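Local coordinates for protein cytochrome C2 (Rhodospirillum rubrum, PDB 3C2C) that carries electrons through a covalently attached haem whose iron changes oxidation state, probably serving the photosynthetic electron transport of this purple bacterium, at residues E50-T53 with E54-A57; T61-E64 with A65-A68. One frame throughout, in Å; residues are numbered along the deposited sequence.

Contact 1: E50-T53 with E54-A57; sequences ESYT and EMKA. With HEM (protoporphyrin IX containing Fe), chain B.
Tyr52 lies side by side with Met55, three residues further on, and the methyl CE of Met55 comes within 3.8 Å of ring carbon CD1 of Tyr52. The methionine chain runs extended past CG and then bends at its last torsion (chi3 -57°), which brings the methyl back toward the ring; a flexible, unbranched apolar chain suits this task. Beyond the ring lie the haem propionates: CE2 of Tyr52 approaches O2D at 3.6 Å, and CD1 is equally near O1A of the other propionate. The ring carbons thus lie between the two propionate carboxylates, while the OH is hydrogen-bonded to Ser89 and Tyr70.

These eight residues make about two turns of alpha helix on the propionate side of a class I cytochrome c haem pocket. Successive i to i+4 backbone bonds hold it, among them Met55 N to Ser51 O at 3.0 Å and the straighter Ala57 N to Thr53 O at 2.9 Å (168°). Ser51, small enough for a buried place, turns its hydroxyl to Lys88 O.

On the outer side, the extended Glu54 lays CG 3.5 Å from Glu50 O. Its OE2 stands 4.6 Å from OE1 of Glu50, and Asp84 is close as well, so the carboxylates probably raise one another's pKa slightly.

Contact 2: T61-E64 with A65-A68; sequences TWTE and ANLA. With HEM (protoporphyrin IX containing Fe), chain B.
The indole of Trp62 has two oxygens at its edge, near the ring plane: O1A of a haem propionate and the backbone O of Asn66, the latter 4.0 Å from CZ3. NE1 of Trp62 donates to HEM O1A at 3.0 Å, in a bond bent to 138°, and the ring carbon CZ2 lies 3.3 Å from the same O1A. Leu67 crosses the indole at about a right angle, its CD2 approaching obliquely to 3.7 Å from CE3 of Trp62. That same methyl is 3.9 Å from the haem methyl CMA, so the branched leucine fills the corner between indole and porphyrin. With an alanine here in place of Trp62, the propionate would probably lose this N-H donor and a gap would open beside Leu67.

The other flat group, the amide of Asn66, has Thr61 O nearly in its plane. ND2 gives that carbonyl a straight bond of 2.9 Å (165°), and a chi1 of -94°, with CG beside the backbone N, swings the amide back toward Thr61. Asparagine, short and ending in an N-H donor, thereby ties the incoming loop to the first turn of the helix. The chain makes an inverse gamma turn centred on Trp62, closed by a weak bond from Thr63 N to Thr61 O, and Thr63 follows at the N-cap, its carbonyl receiving Leu67 N at 2.6 Å.

Helix 64-72 packs through Leu67 and Ala68 on Ile105 of helix 98-108, while Asn66 touches Phe77 and Lys81 of helix 74-82.

From the N terminus, helix 4-10 and a long loop region precede contact 1, which lies wholly within helix 50-57. A short connection then leads to contact 2, where residues 61-63 enter helix 64-72. Both contacts are local, and they stand in series: neither encloses a long loop, nests in the other or crosses it. Their centres are 15 Å apart, yet they meet where Met55 CE packs 4.2 Å from Trp62 CH2. Tyr70, further along helix 64-72, joins them again, hydrogen-bonded to the hydroxyl of Tyr52 through its own and meeting the Trp62 ring. Both also border the haem propionates, so the haem is a shared neighbour of the two.

Contact 1: E50-T53 with E54-A57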
ATOM      1  N   GLU A  50       6.691  -6.633  11.432  1.00 10.80           N
ATOM      2  CA  GLU A  50       7.907  -5.913  11.816  1.00  8.20           C
ATOM      3  C   GLU A  50       8.564  -5.347  10.609  1.00  5.80           C
ATOM      4  O   GLU A  50       9.046  -4.235  10.695  1.00  8.50           O
ATOM      5  CB  GLU A  50       8.846  -6.926  12.434  1.00 11.30           C
ATOM      6  CG  GLU A  50       9.809  -6.050  13.213  1.00 28.90           C
ATOM      7  CD  GLU A  50      11.068  -6.535  14.010  1.00 32.30           C
ATOM      8  OE1 GLU A  50      11.541  -5.500  14.733  1.00 33.80           O
ATOM      9  OE2 GLU A  50      11.160  -7.776  13.927  1.00 28.70           O
ATOM     10  N   SER A  51       8.436  -5.998   9.477  1.00  6.80           N
ATOM     11  CA  SER A  51       9.036  -5.595   8.237  1.00  7.40           C
ATOM     12  C   SER A  51       8.648  -4.191   7.769  1.00 14.50           C
ATOM     13  O   SER A  51       9.450  -3.418   7.169  1.00 13.00           O
ATOM     14  CB  SER A  51       8.765  -6.549   7.039  1.00 14.10           C
ATOM     15  OG  SER A  51       7.449  -6.539   6.699  1.00 13.40           O
ATOM     16  N   TYR A  52       7.497  -3.679   8.094  1.00 11.50           N
ATOM     17  CA  TYR A  52       6.982  -2.327   7.724  1.00  8.60           C
ATOM     18  C   TYR A  52       7.539  -1.329   8.693  1.00  7.50           C
ATOM     19  O   TYR A  52       7.892  -0.277   8.107  1.00  9.80           O
ATOM     20  CB  TYR A  52       5.347  -2.153   7.750  1.00  6.60           C
ATOM     21  CG  TYR A  52       4.764  -3.062   6.562  1.00  5.90           C
ATOM     22  CD1 TYR A  52       4.245  -2.467   5.433  1.00  3.70           C
ATOM     23  CD2 TYR A  52       4.666  -4.488   6.723  1.00 10.30           C
ATOM     24  CE1 TYR A  52       3.772  -3.274   4.413  1.00  6.90           C
ATOM     25  CE2 TYR A  52       4.267  -5.290   5.609  1.00  6.90           C
ATOM     26  CZ  TYR A  52       3.740  -4.665   4.486  1.00  6.90           C
ATOM     27  OH  TYR A  52       3.146  -5.458   3.521  1.00  6.70           O
ATOM     28  N   THR A  53       7.705  -1.688   9.875  1.00  8.00           N
ATOM     29  CA  THR A  53       8.377  -0.821  10.847  1.00  6.30           C
ATOM     30  C   THR A  53       9.862  -0.522  10.512  1.00 16.50           C
ATOM     31  O   THR A  53      10.453   0.569  10.699  1.00 16.80           O
ATOM     32  CB  THR A  53       8.221  -1.783  12.138  1.00 17.40           C
ATOM     33  OG1 THR A  53       6.872  -1.359  12.578  1.00 22.40           O
ATOM     34  CG2 THR A  53       9.312  -1.772  13.124  1.00 29.20           C
ATOM     35  N   GLU A  54      10.539  -1.424   9.901  1.00 18.90           N
ATOM     36  CA  GLU A  54      11.931  -1.492   9.409  1.00  9.20           C
ATOM     37  C   GLU A  54      11.864  -0.817   8.058  1.00 15.60           C
ATOM     38  O   GLU A  54      12.676   0.101   8.172  1.00 13.20           O
ATOM     39  CB  GLU A  54      12.249  -3.011   9.044  1.00  5.00           C
ATOM     40  CG  GLU A  54      12.539  -3.775  10.313  1.00 13.30           C
ATOM     41  CD  GLU A  54      12.879  -5.251  10.165  1.00 16.90           C
ATOM     42  OE1 GLU A  54      12.304  -6.053   9.420  1.00 21.20           O
ATOM     43  OE2 GLU A  54      13.875  -5.747  10.812  1.00 21.90           O
ATOM     44  N   MET A  55      10.948  -0.771   7.058  1.00  8.70           N
ATOM     45  CA  MET A  55      10.988   0.078   5.947  1.00  6.70           C
ATOM     46  C   MET A  55      10.901   1.499   6.545  1.00 10.30           C
ATOM     47  O   MET A  55      11.485   2.502   5.953  1.00 13.20           O
ATOM     48  CB  MET A  55       9.856  -0.193   4.881  1.00  9.00           C
ATOM     49  CG  MET A  55      10.142  -1.715   4.562  1.00  7.80           C
ATOM     50  SD  MET A  55       9.087  -1.983   3.084  1.00 14.70           S
ATOM     51  CE  MET A  55       7.540  -1.514   3.708  1.00 18.00           C
ATOM     52  N   LYS A  56      10.111   1.623   7.573  1.00  9.20           N
ATOM     53  CA  LYS A  56       9.724   3.013   8.046  1.00 11.70           C
ATOM     54  C   LYS A  56      11.044   3.632   8.695  1.00 12.40           C
ATOM     55  O   LYS A  56      11.396   4.738   8.414  1.00 13.10           O
ATOM     56  CB  LYS A  56       8.589   3.075   8.993  1.00  8.30           C
ATOM     57  CG  LYS A  56       8.537   4.451   9.681  1.00 10.10           C
ATOM     58  CD  LYS A  56       7.102   4.577  10.311  1.00 12.10           C
ATOM     59  CE  LYS A  56       7.230   4.497  11.794  1.00 23.50           C
ATOM     60  NZ  LYS A  56       5.897   5.137  12.363  1.00 33.30           N
ATOM     61  N   ALA A  57      11.685   2.865   9.492  1.00  9.20           N
ATOM     62  CA  ALA A  57      13.072   3.298   9.961  1.00 16.80           C
ATOM     63  C   ALA A  57      14.083   3.730   8.949  1.00 10.00           C
ATOM     64  O   ALA A  57      14.957   4.600   9.086  1.00 17.00           O
ATOM     65  CB  ALA A  57      13.654   2.068  10.705  1.00 13.60           C
TER
HETATM   66  CHA HEM B 113      -1.016  -3.067   3.855  1.00  2.00           C
HETATM   67  CHB HEM B 113      -2.444  -1.171  -0.460  1.00  2.00           C
HETATM   68  CHC HEM B 113      -5.317  -5.104  -1.131  1.00  2.00           C
HETATM   69  CHD HEM B 113      -4.262  -6.717   3.279  1.00  2.10           C
HETATM   70  C1A HEM B 113      -1.149  -2.316   2.670  1.00  4.30           C
HETATM   71  C2A HEM B 113      -0.346  -1.145   2.379  1.00  6.60           C
HETATM   72  C3A HEM B 113      -0.810  -0.569   1.279  1.00  3.10           C
HETATM   73  C4A HEM B 113      -1.785  -1.485   0.672  1.00  2.00           C
HETATM   74  CMA HEM B 113      -0.177   0.691   0.539  1.00  3.10           C
HETATM   75  CAA HEM B 113       0.770  -0.581   3.375  1.00  7.00           C
HETATM   76  CBA HEM B 113       0.376   0.671   4.240  1.00  3.80           C
HETATM   77  CGA HEM B 113       1.418   1.082   5.218  1.00  3.60           C
HETATM   78  O1A HEM B 113       2.677   0.767   5.024  1.00  5.20           O
HETATM   79  O2A HEM B 113       1.025   1.891   6.074  1.00  5.10           O
HETATM   80  C1B HEM B 113      -3.485  -2.063  -0.888  1.00  2.60           C
HETATM   81  C2B HEM B 113      -4.110  -1.917  -2.162  1.00  4.10           C
HETATM   82  C3B HEM B 113      -4.846  -3.041  -2.297  1.00  3.80           C
HETATM   83  C4B HEM B 113      -4.619  -3.954  -1.262  1.00  2.00           C
HETATM   84  CMB HEM B 113      -4.087  -0.602  -3.022  1.00  3.50           C
HETATM   85  CAB HEM B 113      -5.667  -3.491  -3.606  1.00  6.00           C
HETATM   86  CBB HEM B 113      -5.134  -3.145  -4.914  1.00  5.10           C
HETATM   87  C1C HEM B 113      -5.229  -5.841  -0.027  1.00  3.80           C
HETATM   88  C2C HEM B 113      -6.117  -7.086   0.268  1.00  3.30           C
HETATM   89  C3C HEM B 113      -5.681  -7.585   1.414  1.00  4.80           C
HETATM   90  C4C HEM B 113      -4.856  -6.549   2.054  1.00  2.80           C
HETATM   91  CMC HEM B 113      -6.872  -7.689  -0.910  1.00  2.70           C
HETATM   92  CAC HEM B 113      -6.142  -8.869   2.151  1.00 11.30           C
HETATM   93  CBC HEM B 113      -6.399 -10.068   1.552  1.00 13.30           C
HETATM   94  C1D HEM B 113      -3.263  -5.912   3.785  1.00  2.40           C
HETATM   95  C2D HEM B 113      -2.586  -6.099   5.023  1.00  3.40           C
HETATM   96  C3D HEM B 113      -1.709  -5.091   5.189  1.00  5.70           C
HETATM   97  C4D HEM B 113      -1.711  -4.283   4.029  1.00  3.00           C
HETATM   98  CMD HEM B 113      -2.990  -7.318   5.943  1.00  7.60           C
HETATM   99  CAD HEM B 113      -0.685  -4.915   6.363  1.00  3.60           C
HETATM  100  CBD HEM B 113       0.414  -5.934   6.091  1.00  5.30           C
HETATM  101  CGD HEM B 113       1.281  -6.322   7.268  1.00 10.90           C
HETATM  102  O1D HEM B 113       1.476  -5.512   8.215  1.00  7.10           O
HETATM  103  O2D HEM B 113       1.928  -7.456   7.174  1.00 10.30           O
HETATM  104  NA  HEM B 113      -1.992  -2.453   1.632  1.00  3.60           N
HETATM  105  NB  HEM B 113      -3.730  -3.375  -0.398  1.00  2.00           N
HETATM  106  NC  HEM B 113      -4.498  -5.614   1.093  1.00  2.90           N
HETATM  107  ND  HEM B 113      -2.707  -4.807   3.119  1.00  2.30           N
HETATM  108 FE   HEM B 113      -3.246  -4.057   1.391  1.00  7.20          FE

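Contact 2: T61-E64 with A65-A68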
ATOM      1  N   THR A  61       9.037   5.953   2.102  1.00 12.70           N
ATOM      2  CA  THR A  61       7.803   6.739   1.894  1.00  9.20           C
ATOM      3  C   THR A  61       7.112   6.059   0.644  1.00 11.60           C
ATOM      4  O   THR A  61       7.653   5.398  -0.280  1.00 12.90           O
ATOM      5  CB  THR A  61       7.957   8.211   1.903  1.00  4.50           C
ATOM      6  OG1 THR A  61       8.479   8.527   0.604  1.00 10.40           O
ATOM      7  CG2 THR A  61       8.565   8.903   3.027  1.00 13.40           C
ATOM      8  N   TRP A  62       5.681   6.201   0.630  1.00  7.90           N
ATOM      9  CA  TRP A  62       4.846   5.602  -0.431  1.00 10.20           C
ATOM     10  C   TRP A  62       4.698   6.575  -1.605  1.00 14.50           C
ATOM     11  O   TRP A  62       3.649   7.038  -2.032  1.00 12.80           O
ATOM     12  CB  TRP A  62       3.483   5.221   0.148  1.00  7.40           C
ATOM     13  CG  TRP A  62       3.482   3.935   1.008  1.00  9.70           C
ATOM     14  CD1 TRP A  62       3.091   4.013   2.389  1.00  4.10           C
ATOM     15  CD2 TRP A  62       4.115   2.730   0.753  1.00  7.40           C
ATOM     16  NE1 TRP A  62       3.439   2.735   2.933  1.00  4.00           N
ATOM     17  CE2 TRP A  62       3.918   1.947   1.931  1.00  4.40           C
ATOM     18  CE3 TRP A  62       4.614   2.133  -0.421  1.00  4.40           C
ATOM     19  CZ2 TRP A  62       4.216   0.507   2.093  1.00  7.30           C
ATOM     20  CZ3 TRP A  62       4.900   0.741  -0.231  1.00  4.50           C
ATOM     21  CH2 TRP A  62       4.773   0.010   0.973  1.00  5.00           C
ATOM     22  N   THR A  63       5.733   6.694  -2.387  1.00  9.90           N
ATOM     23  CA  THR A  63       5.961   7.335  -3.672  1.00  9.30           C
ATOM     24  C   THR A  63       5.129   6.477  -4.686  1.00  7.60           C
ATOM     25  O   THR A  63       4.870   5.214  -4.515  1.00  9.80           O
ATOM     26  CB  THR A  63       7.635   6.965  -4.029  1.00  9.10           C
ATOM     27  OG1 THR A  63       8.225   8.120  -3.044  1.00 25.30           O
ATOM     28  CG2 THR A  63       7.854   7.980  -5.221  1.00 31.50           C
ATOM     29  N   GLU A  64       4.952   7.013  -5.822  1.00  5.70           N
ATOM     30  CA  GLU A  64       4.408   6.321  -6.988  1.00  6.30           C
ATOM     31  C   GLU A  64       5.187   5.145  -7.337  1.00 12.20           C
ATOM     32  O   GLU A  64       4.541   4.112  -7.619  1.00 10.80           O
ATOM     33  CB  GLU A  64       4.150   7.119  -8.309  1.00  9.80           C
ATOM     34  CG  GLU A  64       3.489   6.622  -9.509  1.00 15.30           C
ATOM     35  CD  GLU A  64       3.464   7.518 -10.714  1.00 13.40           C
ATOM     36  OE1 GLU A  64       3.963   7.329 -11.914  1.00 24.30           O
ATOM     37  OE2 GLU A  64       3.174   8.650 -10.346  1.00 21.20           O
ATOM     38  N   ALA A  65       6.574   5.311  -7.334  1.00 13.40           N
ATOM     39  CA  ALA A  65       7.281   4.070  -7.669  1.00  5.80           C
ATOM     40  C   ALA A  65       7.326   2.968  -6.618  1.00  6.10           C
ATOM     41  O   ALA A  65       7.301   1.761  -6.901  1.00 10.90           O
ATOM     42  CB  ALA A  65       8.690   4.702  -8.028  1.00 13.00           C
ATOM     43  N   ASN A  66       7.381   3.409  -5.369  1.00  3.90           N
ATOM     44  CA  ASN A  66       7.352   2.284  -4.328  1.00  7.10           C
ATOM     45  C   ASN A  66       5.909   1.692  -4.276  1.00  7.80           C
ATOM     46  O   ASN A  66       5.804   0.415  -4.093  1.00 13.30           O
ATOM     47  CB  ASN A  66       7.620   2.953  -2.943  1.00  8.30           C
ATOM     48  CG  ASN A  66       9.076   2.926  -2.559  1.00 15.80           C
ATOM     49  OD1 ASN A  66       9.793   2.350  -3.389  1.00 16.10           O
ATOM     50  ND2 ASN A  66       9.600   4.005  -1.900  1.00 14.60           N
ATOM     51  N   LEU A  67       4.888   2.615  -4.431  1.00  4.90           N
ATOM     52  CA  LEU A  67       3.519   1.789  -4.505  1.00  6.80           C
ATOM     53  C   LEU A  67       3.397   0.863  -5.624  1.00  7.70           C
ATOM     54  O   LEU A  67       3.048  -0.260  -5.541  1.00  7.70           O
ATOM     55  CB  LEU A  67       2.611   3.050  -4.603  1.00 10.60           C
ATOM     56  CG  LEU A  67       2.299   3.681  -3.253  1.00  6.30           C
ATOM     57  CD1 LEU A  67       1.547   4.999  -3.515  1.00 12.10           C
ATOM     58  CD2 LEU A  67       1.486   2.814  -2.295  1.00 11.50           C
ATOM     59  N   ALA A  68       4.011   1.227  -6.718  1.00  5.30           N
ATOM     60  CA  ALA A  68       3.971   0.424  -7.988  1.00  3.30           C
ATOM     61  C   ALA A  68       4.609  -0.854  -7.640  1.00  9.90           C
ATOM     62  O   ALA A  68       4.164  -1.859  -8.220  1.00 13.50           O
ATOM     63  CB  ALA A  68       4.299   1.126  -9.252  1.00  5.70           C
TER
HETATM   64  CHA HEM B 113      -1.016  -3.067   3.855  1.00  2.00           C
HETATM   65  CHB HEM B 113      -2.444  -1.171  -0.460  1.00  2.00           C
HETATM   66  CHC HEM B 113      -5.317  -5.104  -1.131  1.00  2.00           C
HETATM   67  CHD HEM B 113      -4.262  -6.717   3.279  1.00  2.10           C
HETATM   68  C1A HEM B 113      -1.149  -2.316   2.670  1.00  4.30           C
HETATM   69  C2A HEM B 113      -0.346  -1.145   2.379  1.00  6.60           C
HETATM   70  C3A HEM B 113      -0.810  -0.569   1.279  1.00  3.10           C
HETATM   71  C4A HEM B 113      -1.785  -1.485   0.672  1.00  2.00           C
HETATM   72  CMA HEM B 113      -0.177   0.691   0.539  1.00  3.10           C
HETATM   73  CAA HEM B 113       0.770  -0.581   3.375  1.00  7.00           C
HETATM   74  CBA HEM B 113       0.376   0.671   4.240  1.00  3.80           C
HETATM   75  CGA HEM B 113       1.418   1.082   5.218  1.00  3.60           C
HETATM   76  O1A HEM B 113       2.677   0.767   5.024  1.00  5.20           O
HETATM   77  O2A HEM B 113       1.025   1.891   6.074  1.00  5.10           O
HETATM   78  C1B HEM B 113      -3.485  -2.063  -0.888  1.00  2.60           C
HETATM   79  C2B HEM B 113      -4.110  -1.917  -2.162  1.00  4.10           C
HETATM   80  C3B HEM B 113      -4.846  -3.041  -2.297  1.00  3.80           C
HETATM   81  C4B HEM B 113      -4.619  -3.954  -1.262  1.00  2.00           C
HETATM   82  CMB HEM B 113      -4.087  -0.602  -3.022  1.00  3.50           C
HETATM   83  CAB HEM B 113      -5.667  -3.491  -3.606  1.00  6.00           C
HETATM   84  CBB HEM B 113      -5.134  -3.145  -4.914  1.00  5.10           C
HETATM   85  C1C HEM B 113      -5.229  -5.841  -0.027  1.00  3.80           C
HETATM   86  C2C HEM B 113      -6.117  -7.086   0.268  1.00  3.30           C
HETATM   87  C3C HEM B 113      -5.681  -7.585   1.414  1.00  4.80           C
HETATM   88  C4C HEM B 113      -4.856  -6.549   2.054  1.00  2.80           C
HETATM   89  CMC HEM B 113      -6.872  -7.689  -0.910  1.00  2.70           C
HETATM   90  CAC HEM B 113      -6.142  -8.869   2.151  1.00 11.30           C
HETATM   91  CBC HEM B 113      -6.399 -10.068   1.552  1.00 13.30           C
HETATM   92  C1D HEM B 113      -3.263  -5.912   3.785  1.00  2.40           C
HETATM   93  C2D HEM B 113      -2.586  -6.099   5.023  1.00  3.40           C
HETATM   94  C3D HEM B 113      -1.709  -5.091   5.189  1.00  5.70           C
HETATM   95  C4D HEM B 113      -1.711  -4.283   4.029  1.00  3.00           C
HETATM   96  CMD HEM B 113      -2.990  -7.318   5.943  1.00  7.60           C
HETATM   97  CAD HEM B 113      -0.685  -4.915   6.363  1.00  3.60           C
HETATM   98  CBD HEM B 113       0.414  -5.934   6.091  1.00  5.30           C
HETATM   99  CGD HEM B 113       1.281  -6.322   7.268  1.00 10.90           C
HETATM  100  O1D HEM B 113       1.476  -5.512   8.215  1.00  7.10           O
HETATM  101  O2D HEM B 113       1.928  -7.456   7.174  1.00 10.30           O
HETATM  102  NA  HEM B 113      -1.992  -2.453   1.632  1.00  3.60           N
HETATM  103  NB  HEM B 113      -3.730  -3.375  -0.398  1.00  2.00           N
HETATM  104  NC  HEM B 113      -4.498  -5.614   1.093  1.00  2.90           N
HETATM  105  ND  HEM B 113      -2.707  -4.807   3.119  1.00  2.30           N
HETATM  106 FE   HEM B 113      -3.246  -4.057   1.391  1.00  7.20          FE